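Long-range contacts in Rab GDP-dissociation inhibitor (Saccharomyces cerevisiae, PDB 2BCG), which regulates the GDP/GTP exchange reaction of the Rab GTPase SEC4 by inhibiting GDP dissociation, and extracts GDP-bound YPT7 from vacuolar membranes: residues Ile87-Met92 with Ser421-Met426; Asp111-Ser116 with Tyr236-Leu241; Leu330-Pro335 with Val347-Asp352. All coordinates share one frame; numbering follows the deposited sequence. Where two conformers were deposited one is given.

Interaction 1. Residues Ile87-Met92 with Ser421-Met426; sequences IPKFLM and SHFESM
Lys-89 lays the aliphatic start of its side chain over one face of the Phe-423 ring, with CG 3.8 Å from the ring centroid in a CH-pi contact. The two side chains cross at about a right angle, and the bend at chi2 (-81°) takes CD off toward His-422 O. Met-92 makes the matching contact further along, its CG standing over a face of the His-422 imidazole, 4.0 Å from the centroid, with SD more distant from that ring. Between these two platforms the backbones meet: Phe-90 N donates an almost straight hydrogen bond to Ser-421 O (2.9 Å, 174°), while Phe-423 N returns only a weak one to Phe-90 O. This single bridge pairs Phe-90, just before edge strand 91-92 of a three-stranded antiparallel sheet, with His-422, just ahead of helix 424-438, where Phe-423 occupies the N-cap position. Behind the first shell, Met-426 CE lies over the opposite face of the Phe-423 ring, toward its rim, and Leu-97 and Ile-21 pack against the same side chain. The imidazole is steadied by a weak bond from Glu-424 N to His-422 ND1 (3.3 Å). One water links Lys-89 NZ, His-422 O and Ser-425 OG; the ammonium also forms a salt bridge with Asp-418 and a hydrogen bond to Ser-420 O. A second water joins Met-92 N to Glu-424 OE1, whose partner oxygen OE2 accepts from Glu-96 N.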
loop_
_atom_site.group_PDB
_atom_site.type_symbol
_atom_site.label_atom_id
_atom_site.label_comp_id
_atom_site.label_asym_id
_atom_site.label_seq_id
_atom_site.Cartn_x
_atom_site.Cartn_y
_atom_site.Cartn_z
ATOM N N ILE A 87 -11.473 0.107 0.604
ATOM C CA ILE A 87 -11.600 0.402 2.029
ATOM C C ILE A 87 -10.749 1.634 2.390
ATOM O O ILE A 87 -9.522 1.572 2.297
ATOM C CB ILE A 87 -11.199 -0.812 2.921
ATOM C CG1 ILE A 87 -12.099 -1.997 2.592
ATOM C CG2 ILE A 87 -11.249 -0.385 4.419
ATOM C CD1 ILE A 87 -11.818 -3.234 3.444
ATOM N N PRO A 88 -11.397 2.746 2.782
ATOM C CA PRO A 88 -10.616 3.959 2.968
ATOM C C PRO A 88 -9.756 3.928 4.244
ATOM O O PRO A 88 -10.231 3.578 5.322
ATOM C CB PRO A 88 -11.699 5.051 3.017
ATOM C CG PRO A 88 -12.886 4.350 3.606
ATOM C CD PRO A 88 -12.835 2.954 3.068
ATOM N N LYS A 89 -8.501 4.313 4.111
ATOM C CA LYS A 89 -7.636 4.492 5.294
ATOM C C LYS A 89 -6.604 5.542 4.958
ATOM O O LYS A 89 -6.104 5.560 3.801
ATOM C CB LYS A 89 -6.848 3.216 5.642
ATOM C CG LYS A 89 -7.684 2.004 5.904
ATOM C CD LYS A 89 -8.230 2.048 7.332
ATOM C CE LYS A 89 -9.130 0.878 7.579
ATOM N NZ LYS A 89 -9.625 0.931 8.995
ATOM N N PHE A 90 -6.299 6.410 5.938
ATOM C CA PHE A 90 -5.097 7.224 5.927
ATOM C C PHE A 90 -3.994 6.646 6.824
ATOM O O PHE A 90 -4.246 5.761 7.649
ATOM C CB PHE A 90 -5.438 8.634 6.371
ATOM C CG PHE A 90 -6.348 9.369 5.394
ATOM C CD1 PHE A 90 -7.573 9.913 5.807
ATOM C CD2 PHE A 90 -5.973 9.528 4.064
ATOM C CE1 PHE A 90 -8.389 10.613 4.892
ATOM C CE2 PHE A 90 -6.802 10.205 3.154
ATOM C CZ PHE A 90 -8.004 10.762 3.580
ATOM N N LEU A 91 -2.769 7.155 6.685
ATOM C CA LEU A 91 -1.682 6.793 7.628
ATOM C C LEU A 91 -1.433 7.950 8.621
ATOM O O LEU A 91 -1.211 9.068 8.189
ATOM C CB LEU A 91 -0.366 6.564 6.864
ATOM C CG LEU A 91 -0.221 5.239 6.087
ATOM C CD1 LEU A 91 -1.030 5.291 4.782
ATOM C CD2 LEU A 91 1.242 4.922 5.807
ATOM N N MET A 92 -1.467 7.678 9.927
ATOM C CA MET A 92 -0.963 8.688 10.864
ATOM C C MET A 92 0.535 8.914 10.600
ATOM O O MET A 92 1.334 7.959 10.554
ATOM C CB MET A 92 -1.144 8.237 12.319
ATOM C CG MET A 92 -2.559 8.298 12.810
ATOM S SD MET A 92 -3.019 10.024 13.149
ATOM C CE MET A 92 -3.763 9.948 14.763
ATOM N N SER A 421 -10.521 5.390 10.608
ATOM C CA SER A 421 -10.165 6.184 9.422
ATOM C C SER A 421 -8.691 6.079 9.040
ATOM O O SER A 421 -8.267 6.625 8.022
ATOM C CB SER A 421 -10.536 7.647 9.696
ATOM O OG SER A 421 -9.708 8.219 10.691
ATOM N N HIS A 422 -7.911 5.368 9.854
ATOM C CA HIS A 422 -6.489 5.211 9.577
ATOM C C HIS A 422 -6.009 3.818 9.979
ATOM O O HIS A 422 -6.793 3.016 10.482
ATOM C CB HIS A 422 -5.690 6.315 10.278
ATOM C CG HIS A 422 -5.886 6.352 11.754
ATOM N ND1 HIS A 422 -5.165 5.556 12.617
ATOM C CD2 HIS A 422 -6.730 7.082 12.528
ATOM C CE1 HIS A 422 -5.548 5.799 13.858
ATOM N NE2 HIS A 422 -6.492 6.724 13.834
ATOM N N PHE A 423 -4.732 3.520 9.724
ATOM C CA PHE A 423 -4.233 2.133 9.793
ATOM C C PHE A 423 -3.673 1.698 11.167
ATOM O O PHE A 423 -3.158 0.581 11.309
ATOM C CB PHE A 423 -3.184 1.885 8.664
ATOM C CG PHE A 423 -3.733 1.228 7.390
ATOM C CD1 PHE A 423 -4.614 0.147 7.458
ATOM C CD2 PHE A 423 -3.316 1.651 6.118
ATOM C CE1 PHE A 423 -5.100 -0.490 6.296
ATOM C CE2 PHE A 423 -3.786 1.014 4.970
ATOM C CZ PHE A 423 -4.659 -0.064 5.066
ATOM N N GLU A 424 -3.832 2.518 12.222
ATOM C CA GLU A 424 -3.231 2.104 13.498
ATOM C C GLU A 424 -3.781 0.771 14.010
ATOM O O GLU A 424 -3.017 -0.067 14.530
ATOM C CB GLU A 424 -3.363 3.204 14.548
ATOM C CG GLU A 424 -2.133 3.382 15.377
ATOM C CD GLU A 424 -0.848 3.682 14.576
ATOM O OE1 GLU A 424 -0.885 4.265 13.450
ATOM O OE2 GLU A 424 0.213 3.313 15.092
ATOM N N SER A 425 -5.087 0.532 13.879
ATOM C CA SER A 425 -5.616 -0.749 14.367
ATOM C C SER A 425 -5.092 -1.938 13.507
ATOM O O SER A 425 -4.977 -3.070 14.007
ATOM C CB SER A 425 -7.147 -0.762 14.444
ATOM O OG SER A 425 -7.704 -0.612 13.151
ATOM N N MET A 426 -4.749 -1.686 12.242
ATOM C CA MET A 426 -4.202 -2.736 11.362
ATOM C C MET A 426 -2.787 -3.077 11.843
ATOM O O MET A 426 -2.462 -4.262 11.957
ATOM C CB MET A 426 -4.244 -2.290 9.886
ATOM C CG MET A 426 -3.695 -3.292 8.849
ATOM S SD MET A 426 -1.866 -3.325 8.799
ATOM C CE MET A 426 -1.562 -1.675 8.077
HETATM O O HOH W 1 -7.174 0.394 10.688
HETATM O O HOH W 2 -2.052 5.061 11.065
#

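Interaction 2. Residues Asp111-Ser116 with Tyr236-Leu241; sequences DFKQVS and YPMYGL
Phe-112 and Pro-237 face each other as an antiparallel non-hydrogen-bonded pair, the phenyl CE2 lying 4.0 Å from the proline CB. Leu-91 packs on both, extending this apolar patch toward the next strand of the small sheet. One residue on, Lys-113 and Tyr-236 form the hydrogen-bonded pair: Lys-113 N donates to Tyr-236 O at 3.0 Å, and Tyr-236 N donates back to Lys-113 O at 2.9 Å. Val-115 closes the tight end, its CG2 resting against Tyr-236 CB (3.9 Å). Tyr-236 OH hydrogen-bonds to Asp-85, and its ring also meets His-354 edge-to-face.

The other end is more open. Asp-111 is exposed, and although Met-238 N reaches Asp-111 O at 2.9 Å, a water spans Asp-111 N and Met-238 O. Met-238, bent at chi2 (-60°), brings SD within 3.5 Å of Lys-113 CG, and CD and CE of the lysine follow close to the same sulfur. The extended lysine carries NZ onward to Ala-353 O. Pro-237 to Gly-240 form a type II beta turn that bends the chain away from strand 112-114. Residues 111-114 and 236-241 belong to regions that interact with YPT1. Because Phe-112 forms a non-hydrogen-bonded pair with Pro-237, its own backbone polar groups are not used toward this neighbour; strand 112-114 is at the sheet edge, and Phe-112 hydrogen-bonds through its backbone to the other protein chain, consistent with an edge that serves recognition of the partner.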
loop_
_atom_site.group_PDB
_atom_site.type_symbol
_atom_site.label_atom_id
_atom_site.label_comp_id
_atom_site.label_asym_id
_atom_site.label_seq_id
_atom_site.Cartn_x
_atom_site.Cartn_y
_atom_site.Cartn_z
ATOM N N ASP A 111 5.425 5.834 -2.586
ATOM C CA ASP A 111 5.592 7.279 -2.290
ATOM C C ASP A 111 4.367 7.806 -1.554
ATOM O O ASP A 111 3.268 7.290 -1.785
ATOM C CB ASP A 111 5.737 8.045 -3.588
ATOM C CG ASP A 111 7.068 7.767 -4.291
ATOM O OD1 ASP A 111 8.106 7.662 -3.612
ATOM O OD2 ASP A 111 7.067 7.702 -5.528
ATOM N N PHE A 112 4.533 8.871 -0.760
ATOM C CA PHE A 112 3.443 9.414 0.078
ATOM C C PHE A 112 3.292 10.889 -0.088
ATOM O O PHE A 112 4.300 11.576 -0.226
ATOM C CB PHE A 112 3.682 9.085 1.550
ATOM C CG PHE A 112 3.715 7.596 1.812
ATOM C CD1 PHE A 112 4.901 6.873 1.680
ATOM C CD2 PHE A 112 2.565 6.915 2.165
ATOM C CE1 PHE A 112 4.950 5.519 1.905
ATOM C CE2 PHE A 112 2.606 5.539 2.368
ATOM C CZ PHE A 112 3.801 4.852 2.235
ATOM N N LYS A 113 2.046 11.370 -0.042
ATOM C CA LYS A 113 1.783 12.815 0.041
ATOM C C LYS A 113 0.972 13.100 1.307
ATOM O O LYS A 113 0.227 12.267 1.785
ATOM C CB LYS A 113 0.952 13.354 -1.144
ATOM C CG LYS A 113 1.571 13.319 -2.479
ATOM C CD LYS A 113 0.844 14.308 -3.363
ATOM C CE LYS A 113 1.727 14.627 -4.552
ATOM N NZ LYS A 113 0.903 15.021 -5.727
ATOM N N GLN A 114 1.110 14.310 1.839
ATOM C CA GLN A 114 0.269 14.734 2.957
ATOM C C GLN A 114 -1.179 14.890 2.543
ATOM O O GLN A 114 -1.482 15.388 1.460
ATOM C CB GLN A 114 0.730 16.087 3.479
ATOM C CG GLN A 114 2.100 16.051 4.100
ATOM C CD GLN A 114 2.452 17.399 4.708
ATOM O OE1 GLN A 114 3.252 18.168 4.155
ATOM N NE2 GLN A 114 1.822 17.709 5.824
ATOM N N VAL A 115 -2.069 14.544 3.451
ATOM C CA VAL A 115 -3.496 14.882 3.269
ATOM C C VAL A 115 -3.672 16.350 3.725
ATOM O O VAL A 115 -3.089 16.761 4.735
ATOM C CB VAL A 115 -4.344 13.887 4.111
ATOM C CG1 VAL A 115 -5.814 14.314 4.194
ATOM C CG2 VAL A 115 -4.199 12.441 3.548
ATOM N N SER A 116 -4.445 17.133 2.977
ATOM C CA SER A 116 -4.503 18.606 3.217
ATOM C C SER A 116 -5.080 19.042 4.552
ATOM O O SER A 116 -4.703 20.110 5.102
ATOM C CB SER A 116 -5.276 19.303 2.098
ATOM O OG SER A 116 -4.802 18.853 0.853
ATOM N N TYR A 236 -0.983 9.724 2.656
ATOM C CA TYR A 236 -1.721 8.832 1.754
ATOM C C TYR A 236 -0.766 8.416 0.616
ATOM O O TYR A 236 -0.034 9.249 0.107
ATOM C CB TYR A 236 -2.969 9.528 1.192
ATOM C CG TYR A 236 -3.830 8.613 0.336
ATOM C CD1 TYR A 236 -4.757 7.749 0.918
ATOM C CD2 TYR A 236 -3.676 8.584 -1.065
ATOM C CE1 TYR A 236 -5.502 6.866 0.141
ATOM C CE2 TYR A 236 -4.433 7.714 -1.840
ATOM C CZ TYR A 236 -5.326 6.856 -1.238
ATOM O OH TYR A 236 -6.054 6.022 -2.058
ATOM N N PRO A 237 -0.757 7.132 0.244
ATOM C CA PRO A 237 0.152 6.686 -0.829
ATOM C C PRO A 237 -0.271 7.095 -2.237
ATOM O O PRO A 237 -1.443 6.943 -2.628
ATOM C CB PRO A 237 0.097 5.154 -0.741
ATOM C CG PRO A 237 -1.249 4.864 -0.160
ATOM C CD PRO A 237 -1.572 6.022 0.775
ATOM N N MET A 238 0.707 7.535 -3.024
ATOM C CA MET A 238 0.503 7.735 -4.452
ATOM C C MET A 238 0.120 6.388 -5.082
ATOM O O MET A 238 0.731 5.325 -4.781
ATOM C CB MET A 238 1.799 8.257 -5.100
ATOM C CG MET A 238 2.263 9.610 -4.603
ATOM S SD MET A 238 1.041 10.906 -4.890
ATOM C CE MET A 238 1.088 10.936 -6.693
ATOM N N TYR A 239 -0.888 6.459 -5.948
ATOM C CA TYR A 239 -1.505 5.313 -6.636
ATOM C C TYR A 239 -2.400 4.426 -5.762
ATOM O O TYR A 239 -2.902 3.402 -6.231
ATOM C CB TYR A 239 -0.485 4.437 -7.372
ATOM C CG TYR A 239 0.323 5.126 -8.418
ATOM C CD1 TYR A 239 -0.208 5.460 -9.678
ATOM C CD2 TYR A 239 1.633 5.461 -8.150
ATOM C CE1 TYR A 239 0.600 6.080 -10.655
ATOM C CE2 TYR A 239 2.438 6.050 -9.097
ATOM C CZ TYR A 239 1.916 6.377 -10.325
ATOM O OH TYR A 239 2.736 6.976 -11.225
ATOM N N GLY A 240 -2.674 4.883 -4.552
ATOM C CA GLY A 240 -3.692 4.243 -3.750
ATOM C C GLY A 240 -3.154 3.225 -2.755
ATOM O O GLY A 240 -1.966 2.832 -2.776
ATOM N N LEU A 241 -4.052 2.815 -1.856
ATOM C CA LEU A 241 -3.655 1.916 -0.777
ATOM C C LEU A 241 -3.121 0.570 -1.283
ATOM O O LEU A 241 -2.361 -0.088 -0.569
ATOM C CB LEU A 241 -4.833 1.713 0.185
ATOM C CG LEU A 241 -5.266 2.976 0.953
ATOM C CD1 LEU A 241 -6.506 2.664 1.780
ATOM C CD2 LEU A 241 -4.128 3.466 1.835
HETATM O O HOH W 3 3.481 5.115 -4.687
#

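Interaction 3. Residues Leu330-Pro335 with Val347-Asp352; sequences LQIIIP and VAIVSD
Leu-330 and Ile-349 lie side by side, pointing the same way, with their branches in contact at several points. Leu-330 CG approaches Ile-349 CD1 to 3.6 Å, while Leu-330 CD2 rests 3.8 Å from Ile-349 CG2. The leucine CG sits between the backbone N and the carbonyl carbon (chi1 63°), which directs it toward the neighbouring strand. Ile-332 approaches the same isoleucine at a slant, its CD1 meeting Ile-349 CD1 at 4.0 Å; Ile-349 CD1 thus touches both Leu-330 and Ile-332. Val-347 completes the patch by packing its CB against Ile-332 CB, also at 4.0 Å. Replacing Leu-330 with an alanine would probably leave Ile-349 CD1 and CG2 without their leucine neighbours and open a gap in the patch, giving the isoleucine end more freedom to turn.

Strands 330-334 and 345-351 are the two arms of a beta hairpin within a mixed sheet, flanked by strand 118-122 on the first arm and strand 362-369 on the second. The short segments run antiparallel at 166°. Leu-330 and Ile-349 exchange two backbone hydrogen bonds, as do Ile-332 and Val-347, placing all four side chains on one face of the sheet. Tyr-119 also touches Leu-330, and Ala-364 and Ile-366 touch Ile-349 and Val-347 respectively.

Gln-331 and Ala-348 form the intervening non-hydrogen-bonded pair, with side chains on the other face. The extended glutamine carries its amide to a water that donates to both Gln-331 OE1 and Val-347 O, at 3.0 Å from the glutamine oxygen. The same OE1 has Ser-421 OG as a partner, while NE2 bonds to Tyr-234 OH and Ser-118 OG.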
loop_
_atom_site.group_PDB
_atom_site.type_symbol
_atom_site.label_atom_id
_atom_site.label_comp_id
_atom_site.label_asym_id
_atom_site.label_seq_id
_atom_site.Cartn_x
_atom_site.Cartn_y
_atom_site.Cartn_z
ATOM N N LEU A 330 -8.721 15.257 1.884
ATOM C CA LEU A 330 -9.101 15.611 3.245
ATOM C C LEU A 330 -9.827 14.464 3.896
ATOM O O LEU A 330 -10.311 13.533 3.215
ATOM C CB LEU A 330 -9.972 16.878 3.307
ATOM C CG LEU A 330 -11.331 16.775 2.602
ATOM C CD1 LEU A 330 -12.482 17.401 3.435
ATOM C CD2 LEU A 330 -11.334 17.357 1.170
ATOM N N GLN A 331 -9.942 14.554 5.217
ATOM C CA GLN A 331 -10.882 13.777 5.987
ATOM C C GLN A 331 -12.033 14.661 6.440
ATOM O O GLN A 331 -11.791 15.808 6.845
ATOM C CB GLN A 331 -10.176 13.230 7.240
ATOM C CG GLN A 331 -11.132 12.805 8.366
ATOM C CD GLN A 331 -10.408 12.063 9.444
ATOM O OE1 GLN A 331 -10.431 10.824 9.495
ATOM N NE2 GLN A 331 -9.758 12.810 10.325
ATOM N N ILE A 332 -13.255 14.144 6.382
ATOM C CA ILE A 332 -14.333 14.770 7.141
ATOM C C ILE A 332 -14.739 13.832 8.272
ATOM O O ILE A 332 -14.904 12.621 8.034
ATOM C CB ILE A 332 -15.578 15.083 6.268
ATOM C CG1 ILE A 332 -15.217 16.008 5.100
ATOM C CG2 ILE A 332 -16.677 15.732 7.123
ATOM C CD1 ILE A 332 -16.387 16.195 4.090
ATOM N N ILE A 333 -14.945 14.407 9.467
ATOM C CA ILE A 333 -15.436 13.647 10.616
ATOM C C ILE A 333 -16.816 14.193 10.973
ATOM O O ILE A 333 -16.929 15.400 11.240
ATOM C CB ILE A 333 -14.531 13.818 11.867
ATOM C CG1 ILE A 333 -13.111 13.342 11.592
ATOM C CG2 ILE A 333 -15.093 13.046 13.063
ATOM C CD1 ILE A 333 -12.099 13.783 12.624
ATOM N N ILE A 334 -17.837 13.327 10.982
ATOM C CA ILE A 334 -19.162 13.751 11.457
ATOM C C ILE A 334 -19.360 13.083 12.818
ATOM O O ILE A 334 -19.679 11.893 12.856
ATOM C CB ILE A 334 -20.290 13.389 10.456
ATOM C CG1 ILE A 334 -19.957 13.889 9.042
ATOM C CG2 ILE A 334 -21.643 13.962 10.910
ATOM C CD1 ILE A 334 -21.047 13.607 8.007
ATOM N N PRO A 335 -19.110 13.828 13.930
ATOM C CA PRO A 335 -19.271 13.232 15.269
ATOM C C PRO A 335 -20.699 12.793 15.498
ATOM O O PRO A 335 -21.645 13.446 15.055
ATOM C CB PRO A 335 -18.925 14.391 16.223
ATOM C CG PRO A 335 -18.015 15.250 15.418
ATOM C CD PRO A 335 -18.655 15.218 14.036
ATOM N N VAL A 347 -15.610 10.686 5.985
ATOM C CA VAL A 347 -15.409 10.777 4.545
ATOM C C VAL A 347 -13.907 10.892 4.311
ATOM O O VAL A 347 -13.196 11.620 5.017
ATOM C CB VAL A 347 -16.162 11.959 3.893
ATOM C CG1 VAL A 347 -16.227 11.765 2.368
ATOM C CG2 VAL A 347 -17.606 12.095 4.451
ATOM N N ALA A 348 -13.426 10.170 3.306
ATOM C CA ALA A 348 -12.023 10.202 2.902
ATOM C C ALA A 348 -12.027 10.651 1.465
ATOM O O ALA A 348 -12.637 10.014 0.598
ATOM C CB ALA A 348 -11.378 8.825 3.004
ATOM N N ILE A 349 -11.363 11.762 1.212
ATOM C CA ILE A 349 -11.347 12.349 -0.122
ATOM C C ILE A 349 -9.915 12.430 -0.636
ATOM O O ILE A 349 -9.027 12.919 0.065
ATOM C CB ILE A 349 -11.983 13.760 -0.092
ATOM C CG1 ILE A 349 -13.484 13.642 0.239
ATOM C CG2 ILE A 349 -11.783 14.529 -1.397
ATOM C CD1 ILE A 349 -13.904 14.461 1.458
ATOM N N VAL A 350 -9.704 11.912 -1.855
ATOM C CA VAL A 350 -8.417 11.975 -2.543
ATOM C C VAL A 350 -8.752 12.282 -4.011
ATOM O O VAL A 350 -9.936 12.209 -4.416
ATOM C CB VAL A 350 -7.602 10.651 -2.349
ATOM C CG1 VAL A 350 -7.049 10.543 -0.916
ATOM C CG2 VAL A 350 -8.479 9.414 -2.733
ATOM N N SER A 351 -7.753 12.582 -4.816
ATOM C CA SER A 351 -8.052 13.031 -6.155
ATOM C C SER A 351 -6.892 12.722 -7.107
ATOM O O SER A 351 -6.033 11.911 -6.801
ATOM C CB SER A 351 -8.401 14.516 -6.105
ATOM O OG SER A 351 -7.278 15.280 -5.694
ATOM N N ASP A 352 -6.876 13.399 -8.249
ATOM C CA ASP A 352 -5.834 13.161 -9.252
ATOM C C ASP A 352 -4.431 13.444 -8.676
ATOM O O ASP A 352 -3.422 12.940 -9.211
ATOM C CB ASP A 352 -6.130 13.793 -10.659
ATOM C CG ASP A 352 -5.817 15.301 -10.743
ATOM O OD1 ASP A 352 -6.331 15.950 -11.693
ATOM O OD2 ASP A 352 -5.080 15.837 -9.907
HETATM O O HOH W 4 -11.606 9.894 6.941
#

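The three contacts lie close together, with centres 12 to 13 Å apart. Interactions 1 and 2 share the three-stranded antiparallel sheet, in which strand 234-237 lies between 91-92 and 112-114; interaction 3 belongs to the larger mixed sheet. Along the chain, interaction 2 closes before interaction 3 opens, and both fall between the two segments of interaction 1. Val-115 touches Phe-90 and Leu-330, while Phe-90 CZ packs on Ala-348, joining interactions 1 and 3. Residues near the C-terminus are thereby tied to both sheets, and the YPT1-contacting segments of interaction 2 rest against this buried junction.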